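PDB 6OMZ: dihydropteroate synthase from Mycobacterium smegmatis, which probably catalyses the condensation of para-aminobenzoate with 6-hydroxymethyl-7,8-dihydropterin diphosphate, giving 7,8-dihydropteroate, the immediate precursor of folates. Local coordinates for residues 62-67 / 97-102; 190-195 / 216-221; 225-230 / 248-253. The protein carries 1 engineered substitution. All coordinates share one frame; numbering follows the deposited sequence. Where two conformers were deposited one is given.

Contact 1 of 3, residues 62-67 / 97-102; sequences IDVGGE and ITISID. With PMM (pterin-6-yl-methyl-monophosphate), chain D; EDO (1,2-ethanediol), chain L.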
loop_
_atom_site.group_PDB
_atom_site.type_symbol
_atom_site.label_atom_id
_atom_site.label_comp_id
_atom_site.label_asym_id
_atom_site.label_seq_id
_atom_site.Cartn_x
_atom_site.Cartn_y
_atom_site.Cartn_z
ATOM N N ILE A 62 1.622 10.024 2.693
ATOM C CA ILE A 62 1.745 9.983 1.235
ATOM C C ILE A 62 2.726 8.871 0.887
ATOM O O ILE A 62 3.881 8.903 1.320
ATOM C CB ILE A 62 2.206 11.322 0.647
ATOM C CG1 ILE A 62 1.183 12.432 0.958
ATOM C CG2 ILE A 62 2.398 11.172 -0.852
ATOM C CD1 ILE A 62 -0.238 12.133 0.457
ATOM N N ASP A 63 2.258 7.889 0.113
ATOM C CA ASP A 63 3.061 6.749 -0.318
ATOM C C ASP A 63 3.614 7.063 -1.709
ATOM O O ASP A 63 2.866 7.065 -2.690
ATOM C CB ASP A 63 2.204 5.479 -0.325
ATOM C CG ASP A 63 3.002 4.218 -0.667
ATOM O OD1 ASP A 63 4.073 3.992 -0.066
ATOM O OD2 ASP A 63 2.540 3.438 -1.522
ATOM N N VAL A 64 4.919 7.330 -1.798
ATOM C CA VAL A 64 5.555 7.733 -3.051
ATOM C C VAL A 64 6.214 6.512 -3.685
ATOM O O VAL A 64 6.946 5.776 -3.008
ATOM C CB VAL A 64 6.569 8.866 -2.812
ATOM C CG1 VAL A 64 7.320 9.221 -4.105
ATOM C CG2 VAL A 64 5.846 10.112 -2.242
ATOM N N GLY A 65 5.950 6.288 -4.976
ATOM C CA GLY A 65 6.548 5.169 -5.694
ATOM C C GLY A 65 7.060 5.586 -7.061
ATOM O O GLY A 65 6.580 6.550 -7.658
ATOM N N GLY A 66 8.060 4.850 -7.548
ATOM C CA GLY A 66 8.628 5.155 -8.848
ATOM C C GLY A 66 8.480 4.032 -9.849
ATOM O O GLY A 66 8.782 4.188 -11.036
ATOM N N GLU A 67 8.007 2.890 -9.375
ATOM C CA GLU A 67 7.956 1.683 -10.172
ATOM C C GLU A 67 6.540 1.125 -10.163
ATOM O O GLU A 67 5.691 1.515 -9.356
ATOM C CB GLU A 67 8.949 0.639 -9.640
ATOM C CG GLU A 67 9.693 -0.099 -10.714
ATOM C CD GLU A 67 10.911 -0.800 -10.170
ATOM O OE1 GLU A 67 10.775 -1.533 -9.168
ATOM O OE2 GLU A 67 12.009 -0.605 -10.734
ATOM N N ILE A 97 5.252 16.594 5.760
ATOM C CA ILE A 97 4.370 15.483 5.411
ATOM C C ILE A 97 5.041 14.169 5.773
ATOM O O ILE A 97 6.250 14.000 5.577
ATOM C CB ILE A 97 4.023 15.549 3.914
ATOM C CG1 ILE A 97 3.225 16.830 3.634
ATOM C CG2 ILE A 97 3.263 14.290 3.453
ATOM C CD1 ILE A 97 3.051 17.164 2.177
ATOM N N THR A 98 4.257 13.227 6.308
ATOM C CA THR A 98 4.754 11.878 6.558
ATOM C C THR A 98 4.699 11.064 5.275
ATOM O O THR A 98 3.637 10.951 4.651
ATOM C CB THR A 98 3.915 11.182 7.631
ATOM O OG1 THR A 98 3.958 11.941 8.843
ATOM C CG2 THR A 98 4.447 9.775 7.875
ATOM N N ILE A 99 5.827 10.465 4.906
ATOM C CA ILE A 99 6.013 9.898 3.576
ATOM C C ILE A 99 6.483 8.460 3.702
ATOM O O ILE A 99 7.443 8.179 4.428
ATOM C CB ILE A 99 7.035 10.709 2.761
ATOM C CG1 ILE A 99 6.511 12.128 2.517
ATOM C CG2 ILE A 99 7.351 10.001 1.429
ATOM C CD1 ILE A 99 7.595 13.085 2.129
ATOM N N SER A 100 5.830 7.555 2.981
ATOM C CA SER A 100 6.342 6.202 2.822
ATOM C C SER A 100 6.896 6.042 1.415
ATOM O O SER A 100 6.352 6.607 0.458
ATOM C CB SER A 100 5.264 5.153 3.097
ATOM O OG SER A 100 4.147 5.317 2.258
ATOM N N ILE A 101 7.992 5.289 1.298
ATOM C CA ILE A 101 8.586 4.932 0.011
ATOM C C ILE A 101 8.125 3.521 -0.367
ATOM O O ILE A 101 8.378 2.554 0.363
ATOM C CB ILE A 101 10.123 5.027 0.045
ATOM C CG1 ILE A 101 10.742 4.452 -1.251
ATOM C CG2 ILE A 101 10.714 4.324 1.281
ATOM C CD1 ILE A 101 10.458 5.315 -2.515
ATOM N N ASP A 102 7.437 3.407 -1.503
ATOM C CA ASP A 102 6.944 2.133 -2.028
ATOM C C ASP A 102 8.051 1.571 -2.915
ATOM O O ASP A 102 8.170 1.919 -4.091
ATOM C CB ASP A 102 5.639 2.353 -2.793
ATOM C CG ASP A 102 4.998 1.062 -3.288
ATOM O OD1 ASP A 102 5.668 0.004 -3.373
ATOM O OD2 ASP A 102 3.789 1.112 -3.596
HETATM N N5 PMM D . -0.585 -2.198 -4.080
HETATM C C6 PMM D . 0.226 -1.672 -5.018
HETATM C C7 PMM D . 1.418 -1.065 -4.660
HETATM N N8 PMM D . 1.875 -0.975 -3.406
HETATM N N1 PMM D . 1.582 -1.475 -1.214
HETATM C C2 PMM D . 0.871 -2.037 -0.240
HETATM N N2 PMM D . 1.352 -2.052 1.006
HETATM N N3 PMM D . -0.338 -2.638 -0.450
HETATM C C4 PMM D . -0.963 -2.750 -1.674
HETATM O O4 PMM D . -2.062 -3.285 -1.775
HETATM C C4A PMM D . -0.200 -2.160 -2.794
HETATM C C8A PMM D . 1.068 -1.529 -2.490
HETATM C C9 PMM D . -0.169 -1.879 -6.451
HETATM O O10 PMM D . -1.348 -1.087 -6.752
HETATM P PA PMM D . -1.398 0.421 -7.372
HETATM O O1P PMM D . -2.840 0.770 -7.420
HETATM O O2P PMM D . -0.616 1.364 -6.456
HETATM O O3P PMM D . -0.746 0.397 -8.749
HETATM C C1 EDO L . 0.512 14.496 6.038
HETATM O O1 EDO L . 1.517 13.656 6.615
HETATM C C2 EDO L . -0.250 15.178 7.168
HETATM O O2 EDO L . 0.707 15.757 8.059
HETATM O O HOH W 1 9.655 3.265 -5.820
HETATM O O HOH W 2 6.881 2.017 -6.635
#
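Ile-62 lies beside Ile-99, and Asp-63 beside Ser-100, where two neighbouring parallel strands run together, the two ends of a beta-alpha-beta unit whose crossover is helix 78-93; they belong to the inner barrel of a TIM-barrel enzyme. Four backbone hydrogen bonds join them: Ile-62 N to Thr-98 O, Ser-100 N to Ile-62 O, Val-64 N to Ser-100 O, and Asp-102 N to Val-64 O.

The apolar contacts lie on the face that meets the surrounding helices. CG1 of Ile-62 touches CG2 of Ile-97 at 3.7 Å, with helix 44-56 packed against both residues, and the CG2 methyls of Val-64 and Ile-99 meet at 4.0 Å.

The polar contacts gather on the opposite face. Ser-100 holds OG between its backbone N and carbonyl carbon (chi1 58°), from where it donates to Asp-63 OD1 over 2.7 Å, on the anti side of the carboxylate. The other oxygen, Asp-63 OD2, stands 3.4 Å from Asp-102 OD2, the two carboxylates turned 25° apart. Both of these oxygens form salt bridges to Arg-269, and Asp-102 OD2 also comes within 2.8 Å of pterin N8. Beyond the strand ends, one water links Gly-66 N to Asp-102 O.

The sharing of Arg-269 probably offsets the repulsion between the paired carboxylates, while Ser-100 at OD1 and Arg-269 at OD2 together probably set how the Asp-63 carboxylate is turned; Asp-63 probably acts from the second shell, through Arg-269, whereas Asp-102 faces the ligand.

Contact 2 of 3, residues 190-195 / 216-221; sequences LVIDPG and VATGVP. With PMM (pterin-6-yl-methyl-monophosphate), chain D.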
loop_
_atom_site.group_PDB
_atom_site.type_symbol
_atom_site.label_atom_id
_atom_site.label_comp_id
_atom_site.label_asym_id
_atom_site.label_seq_id
_atom_site.Cartn_x
_atom_site.Cartn_y
_atom_site.Cartn_z
ATOM N N LEU A 190 6.840 -2.768 12.915
ATOM C CA LEU A 190 6.370 -3.535 11.773
ATOM C C LEU A 190 4.886 -3.306 11.523
ATOM O O LEU A 190 4.100 -3.149 12.460
ATOM C CB LEU A 190 6.654 -5.017 11.986
ATOM C CG LEU A 190 8.166 -5.202 12.043
ATOM C CD1 LEU A 190 8.535 -6.496 12.729
ATOM C CD2 LEU A 190 8.750 -5.116 10.625
ATOM N N VAL A 191 4.525 -3.262 10.243
ATOM C CA VAL A 191 3.154 -3.249 9.756
ATOM C C VAL A 191 3.042 -4.405 8.769
ATOM O O VAL A 191 4.012 -4.738 8.081
ATOM C CB VAL A 191 2.821 -1.892 9.083
ATOM C CG1 VAL A 191 1.397 -1.878 8.510
ATOM C CG2 VAL A 191 3.043 -0.724 10.070
ATOM N N ILE A 192 1.869 -5.048 8.718
ATOM C CA ILE A 192 1.652 -6.120 7.750
ATOM C C ILE A 192 0.464 -5.774 6.860
ATOM O O ILE A 192 -0.409 -4.984 7.226
ATOM C CB ILE A 192 1.446 -7.490 8.426
ATOM C CG1 ILE A 192 0.316 -7.418 9.457
ATOM C CG2 ILE A 192 2.775 -7.971 9.043
ATOM C CD1 ILE A 192 0.022 -8.753 10.162
ATOM N N ASP A 193 0.427 -6.403 5.675
ATOM C CA ASP A 193 -0.561 -6.065 4.638
ATOM C C ASP A 193 -0.848 -7.376 3.909
ATOM O O ASP A 193 0.104 -8.027 3.462
ATOM C CB ASP A 193 0.010 -4.998 3.681
ATOM C CG ASP A 193 -0.967 -4.562 2.580
ATOM O OD1 ASP A 193 -1.786 -5.373 2.106
ATOM O OD2 ASP A 193 -0.880 -3.383 2.161
ATOM N N PRO A 194 -2.117 -7.790 3.777
ATOM C CA PRO A 194 -2.406 -9.080 3.117
ATOM C C PRO A 194 -2.105 -9.107 1.619
ATOM O O PRO A 194 -2.193 -10.181 1.013
ATOM C CB PRO A 194 -3.903 -9.285 3.378
ATOM C CG PRO A 194 -4.456 -7.863 3.488
ATOM C CD PRO A 194 -3.350 -7.077 4.185
ATOM N N GLY A 195 -1.784 -7.978 1.003
ATOM C CA GLY A 195 -1.417 -7.967 -0.404
ATOM C C GLY A 195 -2.553 -8.397 -1.315
ATOM O O GLY A 195 -2.388 -9.324 -2.112
ATOM N N VAL A 216 -5.869 -8.468 12.324
ATOM C CA VAL A 216 -5.739 -7.391 13.304
ATOM C C VAL A 216 -5.416 -7.961 14.683
ATOM O O VAL A 216 -4.620 -7.393 15.446
ATOM C CB VAL A 216 -7.027 -6.542 13.313
ATOM C CG1 VAL A 216 -7.023 -5.552 14.472
ATOM C CG2 VAL A 216 -7.167 -5.811 11.971
ATOM N N ALA A 217 -5.994 -9.113 15.008
ATOM C CA ALA A 217 -5.777 -9.727 16.310
ATOM C C ALA A 217 -4.340 -10.202 16.523
ATOM O O ALA A 217 -3.997 -10.567 17.652
ATOM C CB ALA A 217 -6.743 -10.899 16.506
ATOM N N THR A 218 -3.487 -10.193 15.494
ATOM C CA THR A 218 -2.075 -10.508 15.729
ATOM C C THR A 218 -1.401 -9.479 16.628
ATOM O O THR A 218 -0.345 -9.772 17.198
ATOM C CB THR A 218 -1.283 -10.591 14.416
ATOM O OG1 THR A 218 -1.219 -9.291 13.809
ATOM C CG2 THR A 218 -1.906 -11.595 13.438
ATOM N N GLY A 219 -1.993 -8.297 16.783
ATOM C CA GLY A 219 -1.333 -7.188 17.434
ATOM C C GLY A 219 -0.377 -6.405 16.555
ATOM O O GLY A 219 0.176 -5.395 17.015
ATOM N N VAL A 220 -0.132 -6.848 15.324
ATOM C CA VAL A 220 0.689 -6.107 14.369
ATOM C C VAL A 220 -0.242 -5.198 13.577
ATOM O O VAL A 220 -1.268 -5.680 13.072
ATOM C CB VAL A 220 1.462 -7.051 13.431
ATOM C CG1 VAL A 220 2.415 -6.249 12.538
ATOM C CG2 VAL A 220 2.224 -8.106 14.244
ATOM N N PRO A 221 0.052 -3.897 13.457
ATOM C CA PRO A 221 -0.816 -3.009 12.663
ATOM C C PRO A 221 -1.002 -3.535 11.250
ATOM O O PRO A 221 -0.062 -4.044 10.633
ATOM C CB PRO A 221 -0.061 -1.677 12.663
ATOM C CG PRO A 221 0.775 -1.723 13.908
ATOM C CD PRO A 221 1.150 -3.167 14.119
HETATM N N5 PMM D . -0.585 -2.198 -4.080
HETATM C C6 PMM D . 0.226 -1.672 -5.018
HETATM C C7 PMM D . 1.418 -1.065 -4.660
HETATM N N8 PMM D . 1.875 -0.975 -3.406
HETATM N N1 PMM D . 1.582 -1.475 -1.214
HETATM C C2 PMM D . 0.871 -2.037 -0.240
HETATM N N2 PMM D . 1.352 -2.052 1.006
HETATM N N3 PMM D . -0.338 -2.638 -0.450
HETATM C C4 PMM D . -0.963 -2.750 -1.674
HETATM O O4 PMM D . -2.062 -3.285 -1.775
HETATM C C4A PMM D . -0.200 -2.160 -2.794
HETATM C C8A PMM D . 1.068 -1.529 -2.490
HETATM C C9 PMM D . -0.169 -1.879 -6.451
HETATM O O10 PMM D . -1.348 -1.087 -6.752
HETATM P PA PMM D . -1.398 0.421 -7.372
HETATM O O1P PMM D . -2.840 0.770 -7.420
HETATM O O2P PMM D . -0.616 1.364 -6.456
HETATM O O3P PMM D . -0.746 0.397 -8.749
#
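Val-220 pushes its CG1 methyl into a shallow hollow on strand 190-193, the sixth strand of the TIM barrel, as the chain leaves helix 212-216 and heads for the seventh, 223-224. The floor of that hollow is Leu-190 O, 3.5 Å from Val-220 CG1, and one wall is Ile-192, whose CG1 is 3.9 Å from the same methyl. Ile-192 carries CG1 between its backbone N and carbonyl carbon (chi1 54°); with the chain extended beyond it, CD1 lies alongside Val-220, 3.9 Å from Thr-218 OG1. That hydroxyl accepts from Val-220 N in an ST turn and is also hydrogen-bonded to Leu-215 O. Helix 165-182 covers this outer side.

Pro-221 fits the strand differently. The CD edge of its ring rests against Leu-190 O at 3.4 Å, while its CB meets Val-191 CG2, the two side chains crossing at about a right angle; Trp-266 packs on both. A single backbone hydrogen bond, Ile-192 N to Pro-221 O at 2.9 Å, starts the pairing that Ile-192 continues with Leu-223.

Farther along the strand, Asp-193 enters the pocket. Its OD1 takes the N-H of Gly-195 in an Asx turn, and its OD2 accepts from both N3 and N2 of the pterin, each at 2.8 Å.

Contact 3 of 3, residues 225-230 / 248-253; sequences GASRKR and GRETAT. With PMM (pterin-6-yl-methyl-monophosphate), chain D.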
loop_
_atom_site.group_PDB
_atom_site.type_symbol
_atom_site.label_atom_id
_atom_site.label_comp_id
_atom_site.label_asym_id
_atom_site.label_seq_id
_atom_site.Cartn_x
_atom_site.Cartn_y
_atom_site.Cartn_z
ATOM N N GLY A 225 -4.746 -2.616 1.144
ATOM C CA GLY A 225 -4.736 -1.943 -0.145
ATOM C C GLY A 225 -5.665 -2.600 -1.147
ATOM O O GLY A 225 -5.299 -3.591 -1.790
ATOM N N ALA A 226 -6.882 -2.074 -1.279
ATOM C CA ALA A 226 -7.844 -2.609 -2.238
ATOM C C ALA A 226 -8.069 -1.697 -3.436
ATOM O O ALA A 226 -8.662 -2.134 -4.430
ATOM C CB ALA A 226 -9.192 -2.863 -1.553
ATOM N N SER A 227 -7.591 -0.461 -3.368
ATOM C CA SER A 227 -7.987 0.616 -4.275
ATOM C C SER A 227 -7.851 0.229 -5.739
ATOM O O SER A 227 -6.750 -0.049 -6.218
ATOM C CB SER A 227 -7.131 1.849 -3.967
ATOM O OG SER A 227 -7.461 2.932 -4.827
ATOM N N ARG A 228 -8.985 0.217 -6.445
ATOM C CA ARG A 228 -9.061 0.016 -7.890
ATOM C C ARG A 228 -8.568 -1.354 -8.343
ATOM O O ARG A 228 -8.376 -1.564 -9.542
ATOM C CB ARG A 228 -8.284 1.106 -8.637
ATOM C CG ARG A 228 -8.742 2.514 -8.262
ATOM C CD ARG A 228 -7.783 3.587 -8.787
ATOM N NE ARG A 228 -7.708 3.645 -10.237
ATOM C CZ ARG A 228 -8.440 4.461 -10.994
ATOM N NH1 ARG A 228 -9.331 5.271 -10.434
ATOM N NH2 ARG A 228 -8.288 4.462 -12.312
ATOM N N LYS A 229 -8.370 -2.296 -7.435
ATOM C CA LYS A 229 -7.777 -3.576 -7.799
ATOM C C LYS A 229 -8.732 -4.410 -8.656
ATOM O O LYS A 229 -9.946 -4.171 -8.709
ATOM C CB LYS A 229 -7.366 -4.345 -6.544
ATOM C CG LYS A 229 -6.240 -3.662 -5.760
ATOM C CD LYS A 229 -5.073 -4.600 -5.531
ATOM C CE LYS A 229 -3.875 -3.870 -4.926
ATOM N NZ LYS A 229 -3.532 -4.401 -3.587
ATOM N N ARG A 230 -8.158 -5.413 -9.321
ATOM C CA ARG A 230 -8.869 -6.189 -10.330
ATOM C C ARG A 230 -10.128 -6.850 -9.779
ATOM O O ARG A 230 -11.133 -6.958 -10.494
ATOM C CB ARG A 230 -7.921 -7.234 -10.924
ATOM C CG ARG A 230 -8.485 -8.012 -12.116
ATOM C CD ARG A 230 -7.392 -8.807 -12.875
ATOM N NE ARG A 230 -6.808 -9.889 -12.074
ATOM C CZ ARG A 230 -7.275 -11.136 -12.028
ATOM N NH1 ARG A 230 -8.343 -11.483 -12.741
ATOM N NH2 ARG A 230 -6.672 -12.043 -11.264
ATOM N N GLY A 248 -14.490 3.387 -12.323
ATOM C CA GLY A 248 -15.752 3.026 -11.721
ATOM C C GLY A 248 -15.637 2.154 -10.490
ATOM O O GLY A 248 -16.640 1.577 -10.059
ATOM N N ARG A 249 -14.444 2.018 -9.912
ATOM C CA ARG A 249 -14.247 1.195 -8.729
ATOM C C ARG A 249 -14.096 2.020 -7.456
ATOM O O ARG A 249 -13.790 1.453 -6.403
ATOM C CB ARG A 249 -13.012 0.293 -8.899
ATOM C CG ARG A 249 -13.084 -0.616 -10.140
ATOM C CD ARG A 249 -11.793 -1.364 -10.456
ATOM N NE ARG A 249 -11.854 -1.879 -11.838
ATOM C CZ ARG A 249 -10.875 -2.531 -12.458
ATOM N NH1 ARG A 249 -9.732 -2.781 -11.826
ATOM N NH2 ARG A 249 -11.052 -2.956 -13.708
ATOM N N GLU A 250 -14.309 3.333 -7.517
ATOM C CA GLU A 250 -13.979 4.160 -6.354
ATOM C C GLU A 250 -15.030 4.075 -5.249
ATOM O O GLU A 250 -14.685 4.132 -4.068
ATOM C CB GLU A 250 -13.783 5.617 -6.783
ATOM C CG GLU A 250 -12.663 5.819 -7.810
ATOM C CD GLU A 250 -11.260 5.569 -7.257
ATOM O OE1 GLU A 250 -11.116 5.104 -6.099
ATOM O OE2 GLU A 250 -10.291 5.842 -7.999
ATOM N N THR A 251 -16.314 3.988 -5.588
ATOM C CA THR A 251 -17.292 3.777 -4.521
ATOM C C THR A 251 -16.981 2.491 -3.760
ATOM O O THR A 251 -16.927 2.480 -2.524
ATOM C CB THR A 251 -18.714 3.743 -5.074
ATOM O OG1 THR A 251 -18.979 4.948 -5.808
ATOM C CG2 THR A 251 -19.723 3.604 -3.929
ATOM N N ALA A 252 -16.735 1.402 -4.488
ATOM C CA ALA A 252 -16.392 0.140 -3.836
ATOM C C ALA A 252 -15.152 0.279 -2.959
ATOM O O ALA A 252 -15.108 -0.249 -1.839
ATOM C CB ALA A 252 -16.187 -0.943 -4.902
ATOM N N THR A 253 -14.134 0.996 -3.451
ATOM C CA THR A 253 -12.908 1.188 -2.677
ATOM C C THR A 253 -13.185 1.928 -1.374
ATOM O O THR A 253 -12.670 1.554 -0.315
ATOM C CB THR A 253 -11.879 1.947 -3.524
ATOM O OG1 THR A 253 -11.508 1.147 -4.661
ATOM C CG2 THR A 253 -10.634 2.281 -2.706
HETATM N N5 PMM D . -0.585 -2.198 -4.080
HETATM C C6 PMM D . 0.226 -1.672 -5.018
HETATM C C7 PMM D . 1.418 -1.065 -4.660
HETATM N N8 PMM D . 1.875 -0.975 -3.406
HETATM N N1 PMM D . 1.582 -1.475 -1.214
HETATM C C2 PMM D . 0.871 -2.037 -0.240
HETATM N N2 PMM D . 1.352 -2.052 1.006
HETATM N N3 PMM D . -0.338 -2.638 -0.450
HETATM C C4 PMM D . -0.963 -2.750 -1.674
HETATM O O4 PMM D . -2.062 -3.285 -1.775
HETATM C C4A PMM D . -0.200 -2.160 -2.794
HETATM C C8A PMM D . 1.068 -1.529 -2.490
HETATM C C9 PMM D . -0.169 -1.879 -6.451
HETATM O O10 PMM D . -1.348 -1.087 -6.752
HETATM P PA PMM D . -1.398 0.421 -7.372
HETATM O O1P PMM D . -2.840 0.770 -7.420
HETATM O O2P PMM D . -0.616 1.364 -6.456
HETATM O O3P PMM D . -0.746 0.397 -8.749
HETATM O O HOH W 3 -9.051 5.021 -4.525
#
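Arg-228 and Glu-250 form a salt bridge, NH1 to OE2 at 2.7 Å. The oxygen lies in the guanidinium plane, but NH1 meets it on the anti side, well out of the carboxylate plane, and the two flat groups are turned 45° apart. Arg-228 NH2 has a second acid, Asp-247. Running the other way, the extended side chain of Arg-249 brings NH1 above the carbonyl plane of Arg-228, to 2.9 Å from O; its NH2 is held by Arg-244 O.

These bonds tie the loop after the seventh strand of the TIM barrel to the first turn of helix 250-262. The loop makes a type II turn from Ala-226 to Lys-229, and within it Arg-228 N donates to Thr-253 OG1 at 3.2 Å. That hydroxyl in turn donates to Arg-249 O, which also takes Thr-253 N from the opposite face. On the pocket side, in one of two deposited conformers, Lys-229 NZ lies 2.6 Å from both Gly-225 O and pterin O4.

A water bridges Ser-227 OG and Glu-250 OE1, and Ser-227 OG is also hydrogen-bonded to His-271 N. Carbon packing is tight where Thr-253 CG2 presses on Ser-227 CA, 3.5 Å away, while Leu-232 touches Thr-253 and Arg-249 from helix 230-235.

The three contacts follow one another along the chain and meet at the bound pterin monophosphate. Contact 1 approaches it through Asp-102 on the N8 side, contact 2 through Asp-193 at N2 and N3, and contact 3 near O4, through Gly-225 and one conformer of Lys-229, so that each serves a different part of the ring. Contact 1 touches neither of the others: its centre is about 19 Å from each of theirs, with nearest atoms about 8 Å from contact 2 and 9 Å from contact 3. Contacts 2 and 3 have centres about 21 Å apart, yet they touch beside the ligand, where Asp-193 OD2 packs 4.1 Å from Gly-225 N. Arg-269 and Asn-121 are among the residues completing the pocket.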